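Long-range contact in enzyme subtilase SubTY from Bacillus sp. TY145 (Bacillus sp., PDB 5FFN), which probably hydrolyses peptide bonds as a serine endopeptidase of the subtilase family, and binds calcium and sodium ions: residues K30-D35 / K99-K104. Residues are numbered along the deposited sequence; the frame is centred on the assembly and turned at random.
Sequences KVAVLD and KLWAYK
Lys30 pairs with Lys99, and each following residue with its counterpart through Asp35 and Lys104, in two parallel strands whose axes approach to 4.6 Å and run 24° apart. Five backbone hydrogen bonds link them: the amides of Val31, Val33 and Asp35 give to the carbonyls of Lys99, Trp101 and Tyr103, while Trp101 N and Tyr103 N return bonds to Val31 O and Val33 O. On the face bearing Lys30, Ala32, Trp101 and Tyr103, the Lys30 chain crosses the indole. Lys30 CB sits 4.0 Å from the centroid of the five-membered ring of Trp101, a CH-pi contact over one face. Chi1 of -40° sets CG beside the backbone N, where Lys30 CG lies 3.7 Å from Trp101 NE1. The NZ of Lys30 forms a salt bridge with Glu50. Further along, Leu34 lies side by side with Tyr103, Leu34 CD1 reaching to 3.8 Å from Tyr103 CB, and the phenol hydroxyl is hydrogen-bonded to Gln51. These strands belong to the parallel core sheet of the subtilisin-like alpha/beta fold, with strands 49-54 and 134-142 flanking the pair. Helix 114-131 packs on Leu34, Trp101 and Tyr103, whereas helix 72-81 meets Val31, Val33 and Leu100 on the reverse face. There, Leu100 CD1 crosses to within 3.6 Å of Val33 CG2. Asp35, at the C-terminal end of its strand, hydrogen-bonds through OD1 to His72 ND1, consistent with the Asp-His part of a subtilisin catalytic triad that Ser251 would complete.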
loop_
_atom_site.group_PDB
_atom_site.type_symbol
_atom_site.label_atom_id
_atom_site.label_comp_id
_atom_site.label_asym_id
_atom_site.label_seq_id
_atom_site.Cartn_x
_atom_site.Cartn_y
_atom_site.Cartn_z
ATOM N N LYS A 30 0.272 4.357 16.575
ATOM C CA LYS A 30 -0.052 5.320 15.534
ATOM C C LYS A 30 0.248 4.692 14.151
ATOM O O LYS A 30 1.307 4.041 13.977
ATOM C CB LYS A 30 0.766 6.588 15.658
ATOM C CG LYS A 30 0.971 7.099 17.079
ATOM C CD LYS A 30 -0.360 7.361 17.817
ATOM C CE LYS A 30 -0.139 7.632 19.303
ATOM N NZ LYS A 30 -1.488 7.903 19.944
ATOM N N VAL A 31 -0.668 4.869 13.217
ATOM C CA VAL A 31 -0.386 4.507 11.810
ATOM C C VAL A 31 -0.370 5.796 10.994
ATOM O O VAL A 31 -1.377 6.558 10.941
ATOM C CB VAL A 31 -1.346 3.467 11.236
ATOM C CG1 VAL A 31 -0.935 3.121 9.793
ATOM C CG2 VAL A 31 -1.354 2.209 12.106
ATOM N N ALA A 32 0.788 6.051 10.389
ATOM C CA ALA A 32 0.973 7.205 9.510
ATOM C C ALA A 32 0.654 6.792 8.069
ATOM O O ALA A 32 1.393 6.009 7.437
ATOM C CB ALA A 32 2.362 7.794 9.643
ATOM N N VAL A 33 -0.476 7.295 7.581
ATOM C CA VAL A 33 -0.920 7.026 6.211
ATOM C C VAL A 33 -0.457 8.184 5.344
ATOM O O VAL A 33 -1.024 9.319 5.398
ATOM C CB VAL A 33 -2.434 6.799 6.122
ATOM C CG1 VAL A 33 -2.881 6.667 4.675
ATOM C CG2 VAL A 33 -2.828 5.578 6.937
ATOM N N LEU A 34 0.572 7.902 4.549
ATOM C CA LEU A 34 1.231 8.897 3.672
ATOM C C LEU A 34 0.621 8.679 2.289
ATOM O O LEU A 34 0.948 7.734 1.593
ATOM C CB LEU A 34 2.754 8.732 3.672
ATOM C CG LEU A 34 3.540 9.477 4.745
ATOM C CD1 LEU A 34 3.077 9.105 6.190
ATOM C CD2 LEU A 34 5.066 9.271 4.550
ATOM N N ASP A 35 -0.296 9.556 1.912
ATOM C CA ASP A 35 -1.162 9.267 0.810
ATOM C C ASP A 35 -1.814 10.533 0.233
ATOM O O ASP A 35 -1.253 11.636 0.338
ATOM C CB ASP A 35 -2.220 8.228 1.258
ATOM C CG ASP A 35 -2.665 7.318 0.132
ATOM O OD1 ASP A 35 -3.286 7.815 -0.829
ATOM O OD2 ASP A 35 -2.382 6.098 0.224
ATOM N N LYS A 99 -4.523 4.896 16.312
ATOM C CA LYS A 99 -4.716 6.291 15.936
ATOM C C LYS A 99 -4.017 6.581 14.600
ATOM O O LYS A 99 -3.076 5.912 14.230
ATOM C CB LYS A 99 -4.215 7.210 17.016
ATOM C CG LYS A 99 -5.103 7.190 18.273
ATOM C CD LYS A 99 -6.527 7.666 18.056
ATOM C CE LYS A 99 -7.293 7.535 19.416
ATOM N NZ LYS A 99 -8.673 8.100 19.327
ATOM N N LEU A 100 -4.501 7.628 13.947
ATOM C CA LEU A 100 -4.125 7.956 12.577
ATOM C C LEU A 100 -3.277 9.219 12.544
ATOM O O LEU A 100 -3.593 10.236 13.179
ATOM C CB LEU A 100 -5.375 8.045 11.700
ATOM C CG LEU A 100 -5.237 8.642 10.303
ATOM C CD1 LEU A 100 -4.439 7.699 9.376
ATOM C CD2 LEU A 100 -6.556 8.913 9.671
ATOM N N TRP A 101 -2.158 9.150 11.823
ATOM C CA TRP A 101 -1.458 10.358 11.411
ATOM C C TRP A 101 -1.680 10.465 9.885
ATOM O O TRP A 101 -1.097 9.698 9.088
ATOM C CB TRP A 101 0.011 10.343 11.767
ATOM C CG TRP A 101 0.430 10.340 13.261
ATOM C CD1 TRP A 101 -0.394 10.355 14.349
ATOM C CD2 TRP A 101 1.760 10.386 13.766
ATOM N NE1 TRP A 101 0.340 10.403 15.505
ATOM C CE2 TRP A 101 1.669 10.430 15.184
ATOM C CE3 TRP A 101 3.042 10.401 13.170
ATOM C CZ2 TRP A 101 2.780 10.443 15.996
ATOM C CZ3 TRP A 101 4.145 10.431 13.991
ATOM C CH2 TRP A 101 4.006 10.477 15.408
ATOM N N ALA A 102 -2.515 11.417 9.476
ATOM C CA ALA A 102 -2.912 11.545 8.075
ATOM C C ALA A 102 -1.987 12.561 7.417
ATOM O O ALA A 102 -2.128 13.753 7.642
ATOM C CB ALA A 102 -4.368 11.951 7.942
ATOM N N TYR A 103 -1.008 12.074 6.641
ATOM C CA TYR A 103 -0.020 12.951 5.997
ATOM C C TYR A 103 -0.261 12.955 4.504
ATOM O O TYR A 103 -0.141 11.923 3.847
ATOM C CB TYR A 103 1.387 12.475 6.273
ATOM C CG TYR A 103 1.962 12.770 7.634
ATOM C CD1 TYR A 103 1.168 13.117 8.743
ATOM C CD2 TYR A 103 3.337 12.650 7.838
ATOM C CE1 TYR A 103 1.744 13.349 9.995
ATOM C CE2 TYR A 103 3.912 12.903 9.073
ATOM C CZ TYR A 103 3.085 13.245 10.165
ATOM O OH TYR A 103 3.711 13.466 11.389
ATOM N N LYS A 104 -0.637 14.108 3.961
ATOM C CA LYS A 104 -0.919 14.206 2.514
ATOM C C LYS A 104 0.383 14.479 1.768
ATOM O O LYS A 104 1.034 15.506 1.991
ATOM C CB LYS A 104 -1.955 15.295 2.201
ATOM C CG LYS A 104 -2.276 15.419 0.747
ATOM C CD LYS A 104 -3.396 16.417 0.475
ATOM C CE LYS A 104 -3.880 16.372 -0.945
ATOM N NZ LYS A 104 -4.978 17.386 -1.180
#